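Local atomic coordinates of putative 2OG-Fe(II) oxygenase family protein (Caulobacter crescentus CB15, PDB entry 3OOX), a protein that probably catalyses iron(II)-dependent oxidation with 2-oxoglutarate and O2, probably forming ethene from 2-oxoglutarate and breaking down L-arginine to guanidine. Residues 41-46 / 136-141; 46-51 / 131-136; 98-103 / 168-173; 198-203 / 262-267. All coordinates share one frame; numbering follows the deposited sequence. Where two conformers were deposited one is given.

Contact 1 (41-46 / 136-141); sequences YDLDQA and NSLDGM. With EDO (1,2-ethanediol), chain E.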
loop_
_atom_site.group_PDB
_atom_site.type_symbol
_atom_site.label_atom_id
_atom_site.label_comp_id
_atom_site.label_asym_id
_atom_site.label_seq_id
_atom_site.Cartn_x
_atom_site.Cartn_y
_atom_site.Cartn_z
ATOM N N TYR A 41 -9.020 -11.680 -8.688
ATOM C CA TYR A 41 -9.811 -10.586 -8.080
ATOM C C TYR A 41 -10.982 -10.271 -8.989
ATOM O O TYR A 41 -10.979 -10.622 -10.180
ATOM C CB TYR A 41 -8.977 -9.336 -7.771
ATOM C CG TYR A 41 -8.128 -8.740 -8.900
ATOM C CD1 TYR A 41 -8.704 -8.272 -10.080
ATOM C CD2 TYR A 41 -6.746 -8.615 -8.754
ATOM C CE1 TYR A 41 -7.922 -7.695 -11.091
ATOM C CE2 TYR A 41 -5.961 -8.041 -9.753
ATOM C CZ TYR A 41 -6.551 -7.579 -10.917
ATOM O OH TYR A 41 -5.763 -7.008 -11.907
ATOM N N ASP A 42 -11.992 -9.613 -8.438
ATOM C CA ASP A 42 -13.199 -9.337 -9.222
ATOM C C ASP A 42 -13.286 -7.892 -9.674
ATOM O O ASP A 42 -14.312 -7.485 -10.241
ATOM C CB ASP A 42 -14.467 -9.770 -8.453
ATOM C CG ASP A 42 -14.692 -8.988 -7.193
ATOM O OD1 ASP A 42 -13.774 -8.261 -6.754
ATOM O OD2 ASP A 42 -15.805 -9.115 -6.619
ATOM N N LEU A 43 -12.206 -7.127 -9.445
ATOM C CA LEU A 43 -12.140 -5.736 -9.877
ATOM C C LEU A 43 -12.216 -5.693 -11.390
ATOM O O LEU A 43 -11.598 -6.489 -12.054
ATOM C CB LEU A 43 -10.832 -5.074 -9.447
ATOM C CG LEU A 43 -10.631 -4.660 -7.991
ATOM C CD1 LEU A 43 -10.527 -5.859 -7.046
ATOM C CD2 LEU A 43 -9.350 -3.826 -7.949
ATOM N N ASP A 44 -12.972 -4.747 -11.915
ATOM C CA ASP A 44 -13.112 -4.570 -13.356
ATOM C C ASP A 44 -11.765 -4.140 -13.951
ATOM O O ASP A 44 -11.320 -3.000 -13.712
ATOM C CB ASP A 44 -14.180 -3.495 -13.599
ATOM C CG ASP A 44 -14.492 -3.268 -15.063
ATOM O OD1 ASP A 44 -13.691 -3.632 -15.955
ATOM O OD2 ASP A 44 -15.574 -2.696 -15.306
ATOM N N GLN A 45 -11.134 -5.033 -14.714
ATOM C CA GLN A 45 -9.815 -4.734 -15.284
ATOM C C GLN A 45 -9.810 -3.549 -16.237
ATOM O O GLN A 45 -8.852 -2.770 -16.280
ATOM C CB GLN A 45 -9.212 -5.949 -15.964
ATOM C CG GLN A 45 -7.733 -5.811 -16.292
ATOM C CD GLN A 45 -6.905 -5.698 -15.032
ATOM O OE1 GLN A 45 -7.038 -6.529 -14.136
ATOM N NE2 GLN A 45 -6.043 -4.682 -14.956
ATOM N N ALA A 46 -10.864 -3.384 -17.029
ATOM C CA ALA A 46 -10.922 -2.206 -17.878
ATOM C C ALA A 46 -10.900 -0.880 -17.099
ATOM O O ALA A 46 -10.300 0.099 -17.542
ATOM C CB ALA A 46 -12.164 -2.293 -18.802
ATOM N N ASN A 136 -11.389 3.738 -4.476
ATOM C CA ASN A 136 -12.500 3.105 -3.769
ATOM C C ASN A 136 -12.576 1.607 -4.027
ATOM O O ASN A 136 -12.965 0.835 -3.135
ATOM C CB ASN A 136 -13.808 3.821 -4.144
ATOM C CG ASN A 136 -13.879 5.237 -3.567
ATOM O OD1 ASN A 136 -14.071 6.209 -4.323
ATOM N ND2 ASN A 136 -13.682 5.366 -2.264
ATOM N N SER A 137 -12.185 1.167 -5.218
ATOM C CA SER A 137 -12.129 -0.246 -5.522
ATOM C C SER A 137 -11.096 -0.997 -4.679
ATOM O O SER A 137 -11.351 -2.086 -4.183
ATOM C CB SER A 137 -11.810 -0.422 -6.998
ATOM O OG SER A 137 -11.697 -1.778 -7.303
ATOM N N LEU A 138 -9.908 -0.410 -4.556
ATOM C CA LEU A 138 -8.863 -1.038 -3.743
ATOM C C LEU A 138 -9.206 -0.953 -2.252
ATOM O O LEU A 138 -8.889 -1.867 -1.494
ATOM C CB LEU A 138 -7.512 -0.420 -4.065
ATOM C CG LEU A 138 -6.972 -0.816 -5.440
ATOM C CD1 LEU A 138 -5.755 0.039 -5.812
ATOM C CD2 LEU A 138 -6.626 -2.291 -5.520
ATOM N N ASP A 139 -9.832 0.148 -1.835
ATOM C CA ASP A 139 -10.282 0.293 -0.436
ATOM C C ASP A 139 -11.302 -0.810 -0.129
ATOM O O ASP A 139 -11.267 -1.423 0.949
ATOM C CB ASP A 139 -10.899 1.681 -0.171
ATOM C CG ASP A 139 -10.994 2.006 1.294
ATOM O OD1 ASP A 139 -10.045 1.704 2.048
ATOM O OD2 ASP A 139 -12.025 2.598 1.705
ATOM N N GLY A 140 -12.190 -1.051 -1.091
ATOM C CA GLY A 140 -13.184 -2.148 -0.913
ATOM C C GLY A 140 -12.591 -3.543 -0.821
ATOM O O GLY A 140 -12.979 -4.359 0.023
HETATM N N MSE A 141 -11.644 -3.825 -1.703
HETATM C CA MSE A 141 -10.968 -5.116 -1.680
HETATM C C MSE A 141 -10.184 -5.273 -0.383
HETATM O O MSE A 141 -10.148 -6.331 0.238
HETATM C CB MSE A 141 -10.092 -5.324 -2.919
HETATM C CG MSE A 141 -9.335 -6.597 -2.841
HETATM SE SE MSE A 141 -10.471 -8.172 -2.675
HETATM C CE MSE A 141 -10.854 -8.347 -4.581
HETATM C C1 EDO E . -18.025 -9.818 -2.632
HETATM O O1 EDO E . -18.611 -8.522 -2.806
HETATM C C2 EDO E . -17.429 -10.295 -3.949
HETATM O O2 EDO E . -16.338 -9.427 -4.321
#
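The D42 carboxylate offers OD1 to the methyl of M141, a selenomethionine, with D42 OD1 and M141 CE 3.6 Å apart. Y41 touches the same methyl through CB, 3.8 Å from M141 CE, while its ring turns off toward Q45: at the ring edge, in plane, the hydroxyl meets Q45 OE1 on a carbonyl lone pair, with Y41 OH and OE1 2.6 Å apart. EDO O2 approaches D42 OD2 in a very short, doubtful hydrogen bond; the diol, probably from the crystallisation liquor, is also hydrogen-bonded to K144 NZ. L43 is the apolar centre, modelled in two conformers, and its contacts here belong to one of them. L43 CD1 lies 3.5 Å from M141 CE; the M141 chain is bent at chi2 and again at chi3 (83°), which places CE. L43 CD2 is 4.0 Å from L138 CD2, the two leucines crossing at about a right angle. D44 then N-caps helix 45-59, its OD1 accepting a weak bond from A46 N. L138 and M141 also touch L227 of the sheet. Such a cover is typical of 2-oxoglutarate oxygenases, in which the long helix, here 127-152, packs on the major sheet of the double-stranded beta-helix.

Contact 2 (46-51 / 131-136); sequences ARIDAA and VSWLYN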
loop_
_atom_site.group_PDB
_atom_site.type_symbol
_atom_site.label_atom_id
_atom_site.label_comp_id
_atom_site.label_asym_id
_atom_site.label_seq_id
_atom_site.Cartn_x
_atom_site.Cartn_y
_atom_site.Cartn_z
ATOM N N ALA A 46 -10.864 -3.384 -17.029
ATOM C CA ALA A 46 -10.922 -2.206 -17.878
ATOM C C ALA A 46 -10.900 -0.880 -17.099
ATOM O O ALA A 46 -10.300 0.099 -17.542
ATOM C CB ALA A 46 -12.164 -2.293 -18.802
ATOM N N ARG A 47 -11.497 -0.858 -15.912
ATOM C CA ARG A 47 -11.496 0.348 -15.105
ATOM C C ARG A 47 -10.167 0.510 -14.353
ATOM O O ARG A 47 -9.702 1.647 -14.175
ATOM C CB ARG A 47 -12.692 0.379 -14.167
ATOM C CG ARG A 47 -14.023 0.389 -14.921
ATOM C CD ARG A 47 -15.203 0.614 -13.986
ATOM N NE ARG A 47 -15.343 2.023 -13.633
ATOM C CZ ARG A 47 -16.434 2.567 -13.103
ATOM N NH1 ARG A 47 -17.502 1.824 -12.840
ATOM N NH2 ARG A 47 -16.450 3.863 -12.822
ATOM N N ILE A 48 -9.534 -0.605 -13.962
ATOM C CA ILE A 48 -8.142 -0.528 -13.439
ATOM C C ILE A 48 -7.284 0.102 -14.542
ATOM O O ILE A 48 -6.582 1.106 -14.316
ATOM C CB ILE A 48 -7.538 -1.908 -13.057
ATOM C CG1 ILE A 48 -8.216 -2.511 -11.821
ATOM C CG2 ILE A 48 -5.995 -1.809 -12.807
ATOM C CD1 ILE A 48 -7.802 -3.949 -11.573
ATOM N N ASP A 49 -7.400 -0.445 -15.764
ATOM C CA ASP A 49 -6.562 0.004 -16.880
ATOM C C ASP A 49 -6.807 1.476 -17.235
ATOM O O ASP A 49 -5.862 2.205 -17.594
ATOM C CB ASP A 49 -6.755 -0.886 -18.120
ATOM C CG ASP A 49 -6.187 -2.278 -17.954
ATOM O OD1 ASP A 49 -5.532 -2.583 -16.926
ATOM O OD2 ASP A 49 -6.402 -3.091 -18.873
ATOM N N ALA A 50 -8.054 1.926 -17.127
ATOM C CA ALA A 50 -8.395 3.344 -17.324
ATOM C C ALA A 50 -7.718 4.244 -16.287
ATOM O O ALA A 50 -7.234 5.324 -16.623
ATOM C CB ALA A 50 -9.885 3.549 -17.283
ATOM N N ALA A 51 -7.696 3.807 -15.033
ATOM C CA ALA A 51 -6.993 4.582 -14.005
ATOM C C ALA A 51 -5.506 4.653 -14.337
ATOM O O ALA A 51 -4.905 5.733 -14.266
ATOM C CB ALA A 51 -7.215 3.987 -12.634
ATOM N N VAL A 131 -9.314 7.644 -11.466
ATOM C CA VAL A 131 -8.415 7.397 -10.333
ATOM C C VAL A 131 -9.240 7.238 -9.032
ATOM O O VAL A 131 -8.890 6.429 -8.150
ATOM C CB VAL A 131 -7.355 8.520 -10.235
ATOM C CG1 VAL A 131 -6.470 8.375 -8.979
ATOM C CG2 VAL A 131 -6.462 8.536 -11.443
ATOM N N SER A 132 -10.316 8.015 -8.879
ATOM C CA SER A 132 -11.179 7.868 -7.694
ATOM C C SER A 132 -11.811 6.484 -7.666
ATOM O O SER A 132 -11.923 5.876 -6.610
ATOM C CB SER A 132 -12.261 8.965 -7.624
ATOM O OG SER A 132 -11.724 10.251 -7.419
ATOM N N TRP A 133 -12.222 5.964 -8.832
ATOM C CA TRP A 133 -12.766 4.605 -8.901
ATOM C C TRP A 133 -11.748 3.596 -8.348
ATOM O O TRP A 133 -12.093 2.686 -7.602
ATOM C CB TRP A 133 -13.174 4.210 -10.317
ATOM C CG TRP A 133 -13.661 2.781 -10.399
ATOM C CD1 TRP A 133 -14.974 2.349 -10.256
ATOM C CD2 TRP A 133 -12.875 1.585 -10.582
ATOM N NE1 TRP A 133 -15.035 0.981 -10.365
ATOM C CE2 TRP A 133 -13.771 0.480 -10.542
ATOM C CE3 TRP A 133 -11.507 1.333 -10.765
ATOM C CZ2 TRP A 133 -13.339 -0.839 -10.696
ATOM C CZ3 TRP A 133 -11.085 0.013 -10.904
ATOM C CH2 TRP A 133 -12.001 -1.053 -10.870
ATOM N N LEU A 134 -10.483 3.777 -8.720
ATOM C CA LEU A 134 -9.460 2.829 -8.299
ATOM C C LEU A 134 -9.214 2.887 -6.790
ATOM O O LEU A 134 -9.054 1.839 -6.133
ATOM C CB LEU A 134 -8.162 3.038 -9.096
ATOM C CG LEU A 134 -7.033 2.013 -8.838
ATOM C CD1 LEU A 134 -7.424 0.591 -9.163
ATOM C CD2 LEU A 134 -5.745 2.382 -9.604
ATOM N N TYR A 135 -9.197 4.101 -6.248
ATOM C CA TYR A 135 -9.074 4.341 -4.797
ATOM C C TYR A 135 -10.154 3.538 -4.044
ATOM O O TYR A 135 -9.869 2.741 -3.153
ATOM C CB TYR A 135 -9.200 5.841 -4.491
ATOM C CG TYR A 135 -9.057 6.237 -3.030
ATOM C CD1 TYR A 135 -10.043 5.916 -2.099
ATOM C CD2 TYR A 135 -7.914 6.875 -2.562
ATOM C CE1 TYR A 135 -9.932 6.254 -0.795
ATOM C CE2 TYR A 135 -7.774 7.227 -1.203
ATOM C CZ TYR A 135 -8.804 6.894 -0.319
ATOM O OH TYR A 135 -8.672 7.186 1.007
ATOM N N ASN A 136 -11.389 3.738 -4.476
ATOM C CA ASN A 136 -12.500 3.105 -3.769
ATOM C C ASN A 136 -12.576 1.607 -4.027
ATOM O O ASN A 136 -12.965 0.835 -3.135
ATOM C CB ASN A 136 -13.808 3.821 -4.144
ATOM C CG ASN A 136 -13.879 5.237 -3.567
ATOM O OD1 ASN A 136 -14.071 6.209 -4.323
ATOM N ND2 ASN A 136 -13.682 5.366 -2.264
#
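R47 lies across the indole of W133 where helix 45-59 crosses helix 127-152, a helix-helix packing on the outer side of the major sheet of the double-stranded beta-helix core. The two short helical segments run at 123° to each other, with axes 8.6 Å apart at closest approach. The arginine chain crosses the tryptophan side chain at about a right angle and spreads over one face of the ring system. Its CB stands over the six-membered ring, 3.5 Å from the centroid and almost on the ring normal, a clear CH-pi contact. Beyond it the chain bends, chi3 of 79° placing NE above the pyrrole part, and the guanidinium lies flat on the indole with the planes only 16° apart. R47 has two conformers, and this stack belongs to one of them. R47 NE and W133 NE1 are both donors, 3.4 Å apart, and make no bond to each other. At the indole edge, in plane, I48 CG1 is 3.9 Å from W133 CZ3; I48 also crosses L134 at a slant, CG1 toward L134 CD1. The helix backbones come close at A51 and V131, where the small alanine faces the other helix. On the side of the sheet, V131 and L134 touch L171. One turn farther along from R47, A51 CB packs against L134, 3.7 Å from L134 CD2 and 3.8 Å from L134 CB.

Contact 3 (98-103 / 168-173); sequences FWHMGR and NSVLRL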
loop_
_atom_site.group_PDB
_atom_site.type_symbol
_atom_site.label_atom_id
_atom_site.label_comp_id
_atom_site.label_asym_id
_atom_site.label_seq_id
_atom_site.Cartn_x
_atom_site.Cartn_y
_atom_site.Cartn_z
ATOM N N PHE A 98 5.627 11.146 -8.309
ATOM C CA PHE A 98 4.472 10.645 -7.575
ATOM C C PHE A 98 3.238 11.524 -7.776
ATOM O O PHE A 98 3.365 12.733 -7.910
ATOM C CB PHE A 98 4.707 10.715 -6.051
ATOM C CG PHE A 98 5.891 9.884 -5.532
ATOM C CD1 PHE A 98 7.196 10.341 -5.641
ATOM C CD2 PHE A 98 5.669 8.725 -4.824
ATOM C CE1 PHE A 98 8.237 9.622 -5.124
ATOM C CE2 PHE A 98 6.718 7.981 -4.287
ATOM C CZ PHE A 98 7.995 8.417 -4.458
ATOM N N TRP A 99 2.077 10.892 -7.651
ATOM C CA TRP A 99 0.814 11.578 -7.392
ATOM C C TRP A 99 0.170 10.890 -6.191
ATOM O O TRP A 99 0.091 9.665 -6.162
ATOM C CB TRP A 99 -0.149 11.473 -8.587
ATOM C CG TRP A 99 -1.413 12.238 -8.323
ATOM C CD1 TRP A 99 -2.536 11.788 -7.677
ATOM C CD2 TRP A 99 -1.664 13.604 -8.667
ATOM N NE1 TRP A 99 -3.477 12.791 -7.603
ATOM C CE2 TRP A 99 -2.958 13.917 -8.199
ATOM C CE3 TRP A 99 -0.936 14.591 -9.352
ATOM C CZ2 TRP A 99 -3.530 15.191 -8.390
ATOM C CZ3 TRP A 99 -1.510 15.869 -9.531
ATOM C CH2 TRP A 99 -2.794 16.141 -9.055
ATOM N N HIS A 100 -0.281 11.653 -5.219
ATOM C CA HIS A 100 -1.005 11.087 -4.098
ATOM C C HIS A 100 -2.437 11.594 -4.006
ATOM O O HIS A 100 -2.677 12.803 -4.039
ATOM C CB HIS A 100 -0.291 11.419 -2.799
ATOM C CG HIS A 100 0.978 10.655 -2.627
ATOM N ND1 HIS A 100 2.179 11.261 -2.343
ATOM C CD2 HIS A 100 1.232 9.326 -2.722
ATOM C CE1 HIS A 100 3.122 10.330 -2.255
ATOM N NE2 HIS A 100 2.574 9.147 -2.485
HETATM N N MSE A 101 -3.346 10.638 -3.885
HETATM C CA MSE A 101 -4.750 10.912 -3.645
HETATM C C MSE A 101 -5.103 10.381 -2.276
HETATM O O MSE A 101 -4.905 9.200 -2.005
HETATM C CB MSE A 101 -5.629 10.231 -4.702
HETATM C CG MSE A 101 -7.140 10.483 -4.473
HETATM SE SE MSE A 101 -8.231 9.310 -5.543
HETATM C CE MSE A 101 -9.864 9.504 -4.454
ATOM N N GLY A 102 -5.655 11.266 -1.442
ATOM C CA GLY A 102 -6.214 10.874 -0.153
ATOM C C GLY A 102 -7.713 10.686 -0.239
ATOM O O GLY A 102 -8.309 10.743 -1.313
ATOM N N ARG A 103 -8.355 10.525 0.920
ATOM C CA ARG A 103 -9.814 10.352 0.965
ATOM C C ARG A 103 -10.534 11.658 0.656
ATOM O O ARG A 103 -10.164 12.683 1.196
ATOM C CB ARG A 103 -10.249 9.877 2.353
ATOM C CG ARG A 103 -11.732 9.483 2.357
ATOM C CD ARG A 103 -12.141 8.699 3.573
ATOM N NE ARG A 103 -11.563 7.346 3.568
ATOM C CZ ARG A 103 -11.934 6.324 2.825
ATOM N NH1 ARG A 103 -12.984 6.410 2.023
ATOM N NH2 ARG A 103 -11.271 5.181 2.936
ATOM N N ASN A 168 -7.599 7.140 6.651
ATOM C CA ASN A 168 -6.718 8.142 6.037
ATOM C C ASN A 168 -5.856 7.474 4.970
ATOM O O ASN A 168 -4.629 7.590 4.969
ATOM C CB ASN A 168 -5.854 8.789 7.102
ATOM C CG ASN A 168 -5.286 10.125 6.680
ATOM O OD1 ASN A 168 -5.463 10.614 5.551
ATOM N ND2 ASN A 168 -4.571 10.745 7.635
ATOM N N SER A 169 -6.519 6.763 4.071
ATOM C CA SER A 169 -5.867 5.944 3.067
ATOM C C SER A 169 -5.408 6.755 1.879
ATOM O O SER A 169 -6.001 7.790 1.536
ATOM C CB SER A 169 -6.788 4.788 2.636
ATOM O OG SER A 169 -7.125 3.997 3.779
ATOM N N VAL A 170 -4.355 6.267 1.236
ATOM C CA VAL A 170 -3.729 7.005 0.126
ATOM C C VAL A 170 -3.523 6.059 -1.039
ATOM O O VAL A 170 -2.935 4.996 -0.883
ATOM C CB VAL A 170 -2.421 7.627 0.551
ATOM C CG1 VAL A 170 -1.691 8.244 -0.662
ATOM C CG2 VAL A 170 -2.622 8.710 1.625
ATOM N N LEU A 171 -3.992 6.492 -2.216
ATOM C CA LEU A 171 -3.650 5.863 -3.490
ATOM C C LEU A 171 -2.477 6.630 -4.056
ATOM O O LEU A 171 -2.554 7.857 -4.244
ATOM C CB LEU A 171 -4.798 5.925 -4.486
ATOM C CG LEU A 171 -4.551 5.330 -5.862
ATOM C CD1 LEU A 171 -4.182 3.834 -5.759
ATOM C CD2 LEU A 171 -5.792 5.510 -6.771
ATOM N N ARG A 172 -1.347 5.933 -4.263
ATOM C CA ARG A 172 -0.157 6.532 -4.817
ATOM C C ARG A 172 -0.047 6.065 -6.264
ATOM O O ARG A 172 -0.160 4.885 -6.564
ATOM C CB ARG A 172 1.072 6.029 -4.064
ATOM C CG ARG A 172 2.437 6.426 -4.702
ATOM C CD ARG A 172 3.588 5.854 -3.880
ATOM N NE ARG A 172 3.750 6.555 -2.619
ATOM C CZ ARG A 172 4.550 6.144 -1.641
ATOM N NH1 ARG A 172 5.266 5.028 -1.772
ATOM N NH2 ARG A 172 4.614 6.855 -0.539
ATOM N N LEU A 173 0.211 7.023 -7.146
ATOM C CA LEU A 173 0.570 6.749 -8.538
ATOM C C LEU A 173 2.066 7.077 -8.655
ATOM O O LEU A 173 2.505 8.168 -8.293
ATOM C CB LEU A 173 -0.253 7.618 -9.490
ATOM C CG LEU A 173 -1.752 7.726 -9.192
ATOM C CD1 LEU A 173 -2.405 8.736 -10.177
ATOM C CD2 LEU A 173 -2.455 6.360 -9.251
HETATM O O HOH W 1 -6.437 10.070 3.085
HETATM O O HOH W 2 -9.585 3.303 4.384
#
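Strands 98-101 and 170-173 run antiparallel, with W99-L173 and M101-L171 as hydrogen-bonded pairs around the non-hydrogen-bonded pair H100-R172; M101 N donates to L171 O at 2.9 Å. On the H100 face, R172 lies alongside the imidazole, and a bend at chi3 (-72°) places NE for a bond to H100 NE2 of 2.8 Å, 166° at the hydrogen and 2° out of the ring plane. The other ring nitrogen, ND1, is bonded to G75 O. F98 stands nearly perpendicular to the R172 guanidinium, its CE2 3.6 Å above one face toward the rim. On the opposite face, W99 CB meets L173 CD1 at 3.9 Å, and M101 and L171 turn to helix 127-152. Past the strands, a water links R103 N to N168 OD1 and S169 O. R103 is held by G167 O and a salt bridge to D139. Strand 97-101 thus extends the major sheet of the double-stranded beta-helix fold beyond the core's edge strand 170-176.

Contact 4 (198-203 / 262-267); sequences TLLLGA and RYSTPF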
loop_
_atom_site.group_PDB
_atom_site.type_symbol
_atom_site.label_atom_id
_atom_site.label_comp_id
_atom_site.label_asym_id
_atom_site.label_seq_id
_atom_site.Cartn_x
_atom_site.Cartn_y
_atom_site.Cartn_z
ATOM N N THR A 198 -1.327 -2.746 2.768
ATOM C CA THR A 198 -1.073 -2.116 1.471
ATOM C C THR A 198 -1.389 -3.137 0.364
ATOM O O THR A 198 -1.054 -4.354 0.459
ATOM C CB THR A 198 0.398 -1.658 1.389
ATOM O OG1 THR A 198 0.606 -0.742 2.460
ATOM C CG2 THR A 198 0.732 -0.978 0.060
ATOM N N LEU A 199 -2.097 -2.671 -0.683
ATOM C CA LEU A 199 -2.545 -3.490 -1.783
ATOM C C LEU A 199 -1.889 -3.045 -3.088
ATOM O O LEU A 199 -2.045 -1.889 -3.486
ATOM C CB LEU A 199 -4.072 -3.430 -1.908
ATOM C CG LEU A 199 -4.837 -3.995 -0.723
ATOM C CD1 LEU A 199 -5.295 -2.866 0.191
ATOM C CD2 LEU A 199 -6.017 -4.883 -1.176
ATOM N N LEU A 200 -1.172 -3.959 -3.746
ATOM C CA LEU A 200 -0.382 -3.635 -4.940
ATOM C C LEU A 200 -0.771 -4.467 -6.140
ATOM O O LEU A 200 -0.529 -5.676 -6.187
ATOM C CB LEU A 200 1.100 -3.881 -4.654
ATOM C CG LEU A 200 2.086 -3.550 -5.760
ATOM C CD1 LEU A 200 2.154 -2.069 -6.065
ATOM C CD2 LEU A 200 3.453 -4.116 -5.376
ATOM N N LEU A 201 -1.352 -3.780 -7.112
ATOM C CA LEU A 201 -1.542 -4.356 -8.436
ATOM C C LEU A 201 -0.239 -4.392 -9.256
ATOM O O LEU A 201 0.700 -3.642 -8.979
ATOM C CB LEU A 201 -2.550 -3.542 -9.234
ATOM C CG LEU A 201 -3.961 -3.523 -8.672
ATOM C CD1 LEU A 201 -4.714 -2.263 -9.242
ATOM C CD2 LEU A 201 -4.697 -4.844 -8.940
ATOM N N GLY A 202 -0.206 -5.236 -10.280
ATOM C CA GLY A 202 0.815 -5.144 -11.338
ATOM C C GLY A 202 2.231 -5.503 -10.956
ATOM O O GLY A 202 3.172 -5.068 -11.630
ATOM N N ALA A 203 2.408 -6.316 -9.924
ATOM C CA ALA A 203 3.748 -6.687 -9.469
ATOM C C ALA A 203 4.437 -7.785 -10.298
ATOM O O ALA A 203 5.591 -8.133 -10.035
ATOM C CB ALA A 203 3.707 -7.096 -7.990
ATOM N N ARG A 262 8.255 2.304 -15.779
ATOM C CA ARG A 262 7.535 1.514 -14.809
ATOM C C ARG A 262 6.514 2.418 -14.126
ATOM O O ARG A 262 6.830 3.545 -13.732
ATOM C CB ARG A 262 8.481 0.944 -13.748
ATOM C CG ARG A 262 9.536 -0.034 -14.271
ATOM C CD ARG A 262 10.423 -0.545 -13.115
ATOM N NE ARG A 262 11.531 0.362 -12.774
ATOM C CZ ARG A 262 12.069 0.502 -11.558
ATOM N NH1 ARG A 262 11.604 -0.175 -10.509
ATOM N NH2 ARG A 262 13.076 1.348 -11.378
ATOM N N TYR A 263 5.306 1.904 -13.989
ATOM C CA TYR A 263 4.250 2.591 -13.249
ATOM C C TYR A 263 3.741 1.620 -12.213
ATOM O O TYR A 263 3.646 0.403 -12.451
ATOM C CB TYR A 263 3.079 2.993 -14.153
ATOM C CG TYR A 263 3.477 3.864 -15.292
ATOM C CD1 TYR A 263 3.942 3.311 -16.476
ATOM C CD2 TYR A 263 3.420 5.249 -15.188
ATOM C CE1 TYR A 263 4.322 4.104 -17.521
ATOM C CE2 TYR A 263 3.794 6.060 -16.224
ATOM C CZ TYR A 263 4.242 5.484 -17.396
ATOM O OH TYR A 263 4.611 6.285 -18.442
ATOM N N SER A 264 3.394 2.153 -11.063
ATOM C CA SER A 264 2.801 1.378 -9.986
ATOM C C SER A 264 1.731 2.220 -9.297
ATOM O O SER A 264 1.859 3.433 -9.231
ATOM C CB SER A 264 3.888 0.974 -8.993
ATOM O OG SER A 264 3.410 0.051 -8.032
ATOM N N THR A 265 0.699 1.574 -8.778
ATOM C CA THR A 265 -0.396 2.285 -8.122
ATOM C C THR A 265 -0.777 1.615 -6.798
ATOM O O THR A 265 -1.933 1.184 -6.618
ATOM C CB THR A 265 -1.639 2.422 -9.048
ATOM O OG1 THR A 265 -2.230 1.130 -9.272
ATOM C CG2 THR A 265 -1.245 3.077 -10.398
ATOM N N PRO A 266 0.155 1.560 -5.826
ATOM C CA PRO A 266 -0.171 0.983 -4.540
ATOM C C PRO A 266 -1.226 1.781 -3.754
ATOM O O PRO A 266 -1.244 2.992 -3.811
ATOM C CB PRO A 266 1.162 0.998 -3.785
ATOM C CG PRO A 266 1.932 2.089 -4.431
ATOM C CD PRO A 266 1.539 2.056 -5.883
ATOM N N PHE A 267 -2.043 1.055 -2.985
ATOM C CA PHE A 267 -3.055 1.654 -2.128
ATOM C C PHE A 267 -2.671 1.355 -0.692
ATOM O O PHE A 267 -2.628 0.172 -0.295
ATOM C CB PHE A 267 -4.433 1.092 -2.457
ATOM C CG PHE A 267 -5.533 1.693 -1.626
ATOM C CD1 PHE A 267 -6.059 2.932 -1.950
ATOM C CD2 PHE A 267 -5.990 1.062 -0.500
ATOM C CE1 PHE A 267 -7.016 3.530 -1.206
ATOM C CE2 PHE A 267 -6.977 1.679 0.264
ATOM C CZ PHE A 267 -7.510 2.899 -0.136
HETATM O O HOH W 3 -2.534 -1.393 -6.235
HETATM O O HOH W 4 0.531 -1.094 -9.699
HETATM O O HOH W 5 3.282 -2.617 -9.323
HETATM O O HOH W 6 3.472 -2.007 -11.811
#
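Strand 198-201 meets 262-267 as antiparallel neighbours in the major sheet of the double-stranded beta-helix, but only L199 and F267 form a regular hydrogen-bonded pair. L199 N donates to F267 O at 2.9 Å, and F267 N returns the bond to L199 O at 3.0 Å. Past L200 and P266 the chains part from T265 on, and waters bridge them. One water donates to L199 O and T265 O and accepts from L201 N, a second joins L201 O to T265 N, and a third links G202 O with Y263 O, so water takes the place of direct backbone bonds. On the face carrying L199 and F267, the two side chains run alongside each other in the same direction; the leucine CD1 comes to the edge of the phenyl ring, near its plane, with L199 CD1 and F267 CD2 4.0 Å apart. F267 in turn makes an edge-to-face contact with Y135 of helix 127-152. On the other face L200 has CG anti to the backbone N (chi1 -178°) and runs alongside P266, with L200 CD1 3.9 Å from P266 CB. T198 OG1 is bonded to D193 and N195, whereas its methyl, CG2, rests 3.6 Å from F267 O.

From the N terminus, the loop before helix 45-59 (contact 1) and the helix itself (contact 2) both meet helix 127-152: contact 1 closes the longer loop, from 41 to 141, and contact 2 nests inside it, both sharing A46 and N136. Contact 3 opens within those loops, at strand 97-101, and closes after them at strand 170-176, so it crosses both and joins the two sequence-family regions of the chain. Contact 4 follows in series, closing 198-267. Strands 170-176 and 262-269 are adjacent, and R172 N probably bonds to P266 O between contacts 3 and 4. Helix 127-152 packs on the sheet: L138 and L134 reach contact 4, and the Y135 hydroxyl probably bonds to S169 O, linking contacts 2 and 3.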